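Side-chain contacts in dehydroascorbate reductase (Chlamydomonas reinhardtii, PDB 5XFT), which probably catalyses the reduction of dehydroascorbate to ascorbate, with two molecules of glutathione oxidised to glutathione disulfide: residues A[50-53]-A[54-58]; A[115-118]-A[119-123]; A[131-134]-A[135-139]. One frame throughout, in Å; residues are numbered along the deposited sequence.

Interaction 1: residues A[50-53]-A[54-58]; sequences AWLL and EASGG
Two backbone N-H groups grip the carbonyl oxygen of Leu52 where helix 50-56 comes to an end. Ser56 N reaches Leu52 O at 3.0 Å in the usual i to i+4 step, and Gly58 N reaches the same oxygen, also at 3.0 Å, from the opposite face of the carbonyl plane. One residue earlier Ala55 N donates to Trp51 O at 2.9 Å, and one residue on Gly57 N closes on Leu53 O at 2.8 Å. Gly57 and Gly58 both have positive phi, which curls the chain back over the last turn and brings the N-H of Gly58 round to Leu52.

The side chains fall into two groups. The indole of Trp51 has CG between the backbone N and the carbonyl carbon (chi1 64°), which turns its CE3-CZ3 edge to Ala55; Ala55 CB lies near the ring plane, 4.0 Å from Trp51 CE3. Leu52 CB sits over one face of the indole. Tyr8 of strand 5-12 meets Trp51 edge-to-face and Tyr71, just before strand 72-73, stacks on it, so the indole packs the helix against the sheet of the thioredoxin-like domain. Buried Leu52 spreads its methyls over the helix end: CD1 approaches Ser56 OG at 3.6 Å and CD2 lies 3.7 Å from Gly58 O. Val62 of the following strand touches both Leu52 and Ser56, while the Ser56 hydroxyl donates its hydrogen bond to Lys59 O.

The carbonyls of Trp51, Leu52 and Leu53 each find a backbone N-H, Leu52 O two of them, one brought back by the turn at Gly57-Gly58. The two glycines permit this tight reversal, and Leu52 packs over it, between the helix end and Val62 of strand 62-64.

Interaction 2: residues A[115-118]-A[119-123]; sequences AAEV and ADKVA
Glu117 and Val118 lead the chain into helix 118-138 and start its i to i+4 bonding across the two segments: Lys121 N donates to Glu117 O at 3.0 Å, and Val122 N to Val118 O at 2.8 Å. Just before these, water takes the place of direct bonds. Water 2 donates to Ala116 O at 2.6 Å and accepts from Asp120 N at 3.2 Å; water 1 donates to Ala115 O and accepts a weak bond from Ala119 N.

Among the side chains, Glu117 and Lys121 form a long salt bridge, with Lys121 NZ 3.4 Å from Glu117 OE1 and its hydrogen bond weak. Lys121 is bent at chi2 (-55°) and chi4 (-55°), which folds the ammonium back toward the Glu117 carboxylate, while its CG rests 3.3 Å from Glu117 O. Its chain also lies against Asn106, Ala109 and Ile110 of helix 103-112. One residue on, the valines meet at Val118 CG1 and Val122 CG2, 4.2 Å apart.

The negative charge of Glu117 near the helix start would probably suit the helix dipole, partly offset by Lys121, and the partly exposed, weak ion pair suggests only a modest electrostatic gain beside the water-bridged first turn.

Interaction 3: residues A[131-134]-A[135-139]; sequences GMDD and YLRQH
Salt bridges dominate the side-chain contact, with Arg137 shared by Asp133 and Asp134. NH2 of Arg137 donates to Asp133 OD2 at 2.8 Å, on the syn side but 20° out of the carboxylate plane, and NH1 adds a weak bond to the same oxygen at 3.2 Å. The two flat groups are far from coplanar, 69° apart. Asp134 OD1 comes to the guanidinium edge instead, weakly bonded to Arg137 NH1 at 3.3 Å. A bend at chi3 (-61°) swings the arginine head back along the helix to both acids.

Backbone bonds follow the regular i to i+4 pattern, from Tyr135 N to Gly131 O through Gln138 N to Asp134 O. At the helix end the imidazole joins in: His139 ND1 donates to Tyr135 O at 3.0 Å, and His139 CE1 lies 3.3 Å above the plane of the Tyr135 ring, toward its rim.

Apolar packing falls to Met132 and Leu136, which reach Leu184 of helix 182-193.

Asp133 is buried, and its other oxygen, OD1, takes weak bonds from Ala183 N and Leu184 N, while Arg137 NH2 also donates to Thr182 OG1. Arginine and the N-terminal amides of helix 182-193 together probably stabilise the aspartate's negative charge and link the end of helix 118-138 to the start of helix 182-193.

In the fold
Interaction 1 belongs to the thioredoxin-like N-terminal domain, with its centre about 35 Å from that of interaction 2 and 39 Å from that of interaction 3. The other two share helix 118-138 of the helical C-terminal domain, their centres about 24 Å apart. Interaction 2 is a surface contact at the start of that helix, with bridging waters and a weak ion pair whose side chains lie on helix 103-112. Interaction 3, partly buried near its end, has a tighter charge network joined to helix 182-193. Interaction 1 is also partly buried and closes a helix, yet it relies on glycine backbone and aromatic and aliphatic packing against the sheet rather than on charge.

Interaction 1: residues A[50-53]-A[54-58]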
loop_
_atom_site.group_PDB
_atom_site.type_symbol
_atom_site.label_atom_id
_atom_site.label_comp_id
_atom_site.label_asym_id
_atom_site.label_seq_id
_atom_site.Cartn_x
_atom_site.Cartn_y
_atom_site.Cartn_z
ATOM N N ALA A 50 3.444 -21.096 -12.947
ATOM C CA ALA A 50 4.122 -20.746 -14.192
ATOM C C ALA A 50 3.346 -19.715 -14.999
ATOM O O ALA A 50 3.955 -18.891 -15.689
ATOM C CB ALA A 50 4.363 -21.998 -15.031
ATOM N N TRP A 51 2.012 -19.727 -14.925
ATOM C CA TRP A 51 1.238 -18.783 -15.726
ATOM C C TRP A 51 1.442 -17.350 -15.256
ATOM O O TRP A 51 1.248 -16.409 -16.036
ATOM C CB TRP A 51 -0.254 -19.144 -15.702
ATOM C CG TRP A 51 -0.898 -19.056 -14.353
ATOM C CD1 TRP A 51 -1.128 -20.091 -13.484
ATOM C CD2 TRP A 51 -1.397 -17.873 -13.710
ATOM N NE1 TRP A 51 -1.731 -19.621 -12.345
ATOM C CE2 TRP A 51 -1.911 -18.267 -12.456
ATOM C CE3 TRP A 51 -1.454 -16.523 -14.070
ATOM C CZ2 TRP A 51 -2.475 -17.357 -11.557
ATOM C CZ3 TRP A 51 -2.020 -15.615 -13.174
ATOM C CH2 TRP A 51 -2.519 -16.037 -11.933
ATOM N N LEU A 52 1.837 -17.161 -13.998
ATOM C CA LEU A 52 2.004 -15.810 -13.479
ATOM C C LEU A 52 3.230 -15.124 -14.078
ATOM O O LEU A 52 3.274 -13.888 -14.157
ATOM C CB LEU A 52 2.085 -15.860 -11.957
ATOM C CG LEU A 52 2.122 -14.525 -11.230
ATOM C CD1 LEU A 52 0.748 -13.889 -11.254
ATOM C CD2 LEU A 52 2.590 -14.745 -9.816
ATOM N N LEU A 53 4.216 -15.913 -14.516
ATOM C CA LEU A 53 5.340 -15.369 -15.270
ATOM C C LEU A 53 4.869 -14.711 -16.566
ATOM O O LEU A 53 5.288 -13.591 -16.891
ATOM C CB LEU A 53 6.353 -16.476 -15.564
ATOM C CG LEU A 53 7.605 -16.063 -16.339
ATOM C CD1 LEU A 53 8.542 -15.243 -15.448
ATOM C CD2 LEU A 53 8.316 -17.280 -16.924
ATOM N N GLU A 54 3.968 -15.374 -17.300
ATOM C CA GLU A 54 3.429 -14.780 -18.522
ATOM C C GLU A 54 2.481 -13.623 -18.219
ATOM O O GLU A 54 2.485 -12.609 -18.923
ATOM C CB GLU A 54 2.717 -15.837 -19.365
ATOM C CG GLU A 54 1.899 -15.254 -20.522
ATOM C CD GLU A 54 2.730 -14.383 -21.471
ATOM O OE1 GLU A 54 3.813 -14.834 -21.898
ATOM O OE2 GLU A 54 2.309 -13.246 -21.786
ATOM N N ALA A 55 1.641 -13.755 -17.197
ATOM C CA ALA A 55 0.626 -12.731 -16.981
ATOM C C ALA A 55 1.246 -11.433 -16.496
ATOM O O ALA A 55 0.754 -10.346 -16.818
ATOM C CB ALA A 55 -0.419 -13.218 -15.982
ATOM N N SER A 56 2.331 -11.520 -15.719
ATOM C CA SER A 56 2.795 -10.321 -15.031
ATOM C C SER A 56 4.299 -10.303 -14.788
ATOM O O SER A 56 4.762 -9.472 -13.996
ATOM C CB SER A 56 2.094 -10.199 -13.672
ATOM O OG SER A 56 2.594 -11.178 -12.770
ATOM N N GLY A 57 5.069 -11.197 -15.410
ATOM C CA GLY A 57 6.469 -11.305 -15.063
ATOM C C GLY A 57 6.722 -11.880 -13.687
ATOM O O GLY A 57 7.804 -11.674 -13.129
ATOM N N GLY A 58 5.749 -12.598 -13.121
ATOM C CA GLY A 58 5.911 -13.195 -11.811
ATOM C C GLY A 58 5.424 -12.336 -10.667
ATOM O O GLY A 58 5.618 -12.697 -9.505
#

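Interaction 2: residues A[115-118]-A[119-123]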
loop_
_atom_site.group_PDB
_atom_site.type_symbol
_atom_site.label_atom_id
_atom_site.label_comp_id
_atom_site.label_asym_id
_atom_site.label_seq_id
_atom_site.Cartn_x
_atom_site.Cartn_y
_atom_site.Cartn_z
ATOM N N ALA A 115 25.876 2.399 3.076
ATOM C CA ALA A 115 25.917 3.249 4.261
ATOM C C ALA A 115 26.276 4.690 3.917
ATOM O O ALA A 115 25.824 5.617 4.600
ATOM C CB ALA A 115 26.910 2.681 5.276
ATOM N N ALA A 116 27.074 4.896 2.867
ATOM C CA ALA A 116 27.565 6.236 2.562
ATOM C C ALA A 116 26.435 7.184 2.180
ATOM O O ALA A 116 26.504 8.381 2.479
ATOM C CB ALA A 116 28.607 6.172 1.446
ATOM N N GLU A 117 25.389 6.677 1.538
ATOM C CA GLU A 117 24.251 7.489 1.129
ATOM C C GLU A 117 23.129 7.521 2.165
ATOM O O GLU A 117 22.088 8.147 1.912
ATOM C CB GLU A 117 23.699 6.969 -0.200
ATOM C CG GLU A 117 23.372 5.488 -0.168
ATOM C CD GLU A 117 22.412 5.070 -1.261
ATOM O OE1 GLU A 117 22.679 5.392 -2.438
ATOM O OE2 GLU A 117 21.387 4.424 -0.944
ATOM N N VAL A 118 23.313 6.876 3.320
ATOM C CA VAL A 118 22.216 6.731 4.276
ATOM C C VAL A 118 21.795 8.088 4.823
ATOM O O VAL A 118 20.603 8.401 4.889
ATOM C CB VAL A 118 22.604 5.759 5.405
ATOM C CG1 VAL A 118 21.837 6.088 6.667
ATOM C CG2 VAL A 118 22.291 4.339 4.990
ATOM N N ALA A 119 22.762 8.917 5.222
ATOM C CA ALA A 119 22.419 10.224 5.777
ATOM C C ALA A 119 21.569 11.035 4.799
ATOM O O ALA A 119 20.548 11.631 5.178
ATOM C CB ALA A 119 23.698 10.978 6.147
ATOM N N ASP A 120 21.966 11.043 3.525
ATOM C CA ASP A 120 21.193 11.753 2.510
ATOM C C ASP A 120 19.792 11.170 2.389
ATOM O O ASP A 120 18.804 11.909 2.335
ATOM C CB ASP A 120 21.909 11.709 1.158
ATOM C CG ASP A 120 23.228 12.467 1.161
ATOM O OD1 ASP A 120 23.448 13.296 2.074
ATOM O OD2 ASP A 120 24.048 12.231 0.246
ATOM N N LYS A 121 19.687 9.839 2.361
ATOM C CA LYS A 121 18.376 9.212 2.205
ATOM C C LYS A 121 17.463 9.519 3.390
ATOM O O LYS A 121 16.252 9.706 3.220
ATOM C CB LYS A 121 18.544 7.706 2.021
ATOM C CG LYS A 121 19.104 7.314 0.655
ATOM C CD LYS A 121 18.264 7.896 -0.481
ATOM C CE LYS A 121 18.724 7.398 -1.846
ATOM N NZ LYS A 121 20.169 7.648 -2.096
ATOM N N VAL A 122 18.024 9.571 4.599
ATOM C CA VAL A 122 17.254 9.986 5.767
ATOM C C VAL A 122 16.716 11.394 5.563
ATOM O O VAL A 122 15.528 11.670 5.812
ATOM C CB VAL A 122 18.120 9.886 7.038
ATOM C CG1 VAL A 122 17.396 10.498 8.235
ATOM C CG2 VAL A 122 18.481 8.442 7.328
ATOM N N ALA A 123 17.573 12.304 5.091
ATOM C CA ALA A 123 17.120 13.672 4.854
ATOM C C ALA A 123 15.966 13.706 3.849
ATOM O O ALA A 123 14.915 14.312 4.106
ATOM C CB ALA A 123 18.293 14.531 4.384
HETATM O O HOH W 1 26.105 8.420 5.193
HETATM O O HOH W 2 24.987 10.503 2.785
#

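Interaction 3: residues A[131-134]-A[135-139]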
loop_
_atom_site.group_PDB
_atom_site.type_symbol
_atom_site.label_atom_id
_atom_site.label_comp_id
_atom_site.label_asym_id
_atom_site.label_seq_id
_atom_site.Cartn_x
_atom_site.Cartn_y
_atom_site.Cartn_z
ATOM N N GLY A 131 6.247 16.873 3.474
ATOM C CA GLY A 131 5.238 17.166 2.471
ATOM C C GLY A 131 3.878 16.593 2.816
ATOM O O GLY A 131 2.878 17.322 2.857
ATOM N N MET A 132 3.836 15.283 3.087
ATOM C CA MET A 132 2.568 14.648 3.441
ATOM C C MET A 132 1.960 15.284 4.684
ATOM O O MET A 132 0.754 15.560 4.730
ATOM C CB MET A 132 2.774 13.149 3.664
ATOM C CG MET A 132 3.300 12.408 2.449
ATOM S SD MET A 132 3.900 10.761 2.859
ATOM C CE MET A 132 2.427 10.018 3.555
ATOM N N ASP A 133 2.790 15.533 5.696
ATOM C CA ASP A 133 2.303 16.075 6.960
ATOM C C ASP A 133 1.694 17.462 6.768
ATOM O O ASP A 133 0.577 17.737 7.228
ATOM C CB ASP A 133 3.460 16.101 7.960
ATOM C CG ASP A 133 3.120 16.817 9.237
ATOM O OD1 ASP A 133 2.317 16.284 10.030
ATOM O OD2 ASP A 133 3.668 17.919 9.445
ATOM N N ASP A 134 2.415 18.345 6.072
ATOM C CA ASP A 134 1.895 19.675 5.772
ATOM C C ASP A 134 0.592 19.589 4.996
ATOM O O ASP A 134 -0.380 20.280 5.321
ATOM C CB ASP A 134 2.926 20.483 4.980
ATOM C CG ASP A 134 4.176 20.774 5.781
ATOM O OD1 ASP A 134 4.141 20.586 7.018
ATOM O OD2 ASP A 134 5.184 21.203 5.175
ATOM N N TYR A 135 0.553 18.738 3.963
ATOM C CA TYR A 135 -0.661 18.618 3.168
ATOM C C TYR A 135 -1.846 18.221 4.041
ATOM O O TYR A 135 -2.897 18.872 4.012
ATOM C CB TYR A 135 -0.469 17.611 2.032
ATOM C CG TYR A 135 -1.596 17.663 1.021
ATOM C CD1 TYR A 135 -2.777 16.957 1.227
ATOM C CD2 TYR A 135 -1.487 18.430 -0.129
ATOM C CE1 TYR A 135 -3.814 17.011 0.313
ATOM C CE2 TYR A 135 -2.519 18.485 -1.052
ATOM C CZ TYR A 135 -3.680 17.774 -0.824
ATOM O OH TYR A 135 -4.713 17.822 -1.734
ATOM N N LEU A 136 -1.688 17.163 4.839
ATOM C CA LEU A 136 -2.789 16.732 5.694
ATOM C C LEU A 136 -3.191 17.819 6.686
ATOM O O LEU A 136 -4.362 17.898 7.077
ATOM C CB LEU A 136 -2.413 15.444 6.426
ATOM C CG LEU A 136 -2.294 14.190 5.558
ATOM C CD1 LEU A 136 -1.914 12.979 6.402
ATOM C CD2 LEU A 136 -3.591 13.929 4.811
ATOM N N ARG A 137 -2.245 18.671 7.096
ATOM C CA ARG A 137 -2.592 19.748 8.017
ATOM C C ARG A 137 -3.417 20.830 7.327
ATOM O O ARG A 137 -4.430 21.282 7.868
ATOM C CB ARG A 137 -1.332 20.356 8.639
ATOM C CG ARG A 137 -1.628 21.358 9.756
ATOM C CD ARG A 137 -0.370 21.825 10.474
ATOM N NE ARG A 137 0.339 20.723 11.118
ATOM C CZ ARG A 137 1.478 20.205 10.672
ATOM N NH1 ARG A 137 2.056 20.703 9.583
ATOM N NH2 ARG A 137 2.044 19.193 11.319
ATOM N N GLN A 138 -2.997 21.261 6.136
ATOM C CA GLN A 138 -3.731 22.316 5.445
ATOM C C GLN A 138 -5.127 21.883 5.019
ATOM O O GLN A 138 -5.963 22.743 4.723
ATOM C CB GLN A 138 -2.959 22.799 4.221
ATOM C CG GLN A 138 -1.813 23.712 4.560
ATOM C CD GLN A 138 -1.485 24.650 3.432
ATOM O OE1 GLN A 138 -1.233 24.224 2.306
ATOM N NE2 GLN A 138 -1.499 25.948 3.723
ATOM N N HIS A 139 -5.398 20.577 4.983
ATOM C CA HIS A 139 -6.689 20.051 4.568
ATOM C C HIS A 139 -7.442 19.389 5.717
ATOM O O HIS A 139 -8.436 18.696 5.480
ATOM C CB HIS A 139 -6.512 19.057 3.416
ATOM C CG HIS A 139 -6.010 19.675 2.148
ATOM N ND1 HIS A 139 -4.699 20.062 1.974
ATOM C CD2 HIS A 139 -6.651 19.986 0.996
ATOM C CE1 HIS A 139 -4.550 20.574 0.764
ATOM N NE2 HIS A 139 -5.721 20.543 0.151
#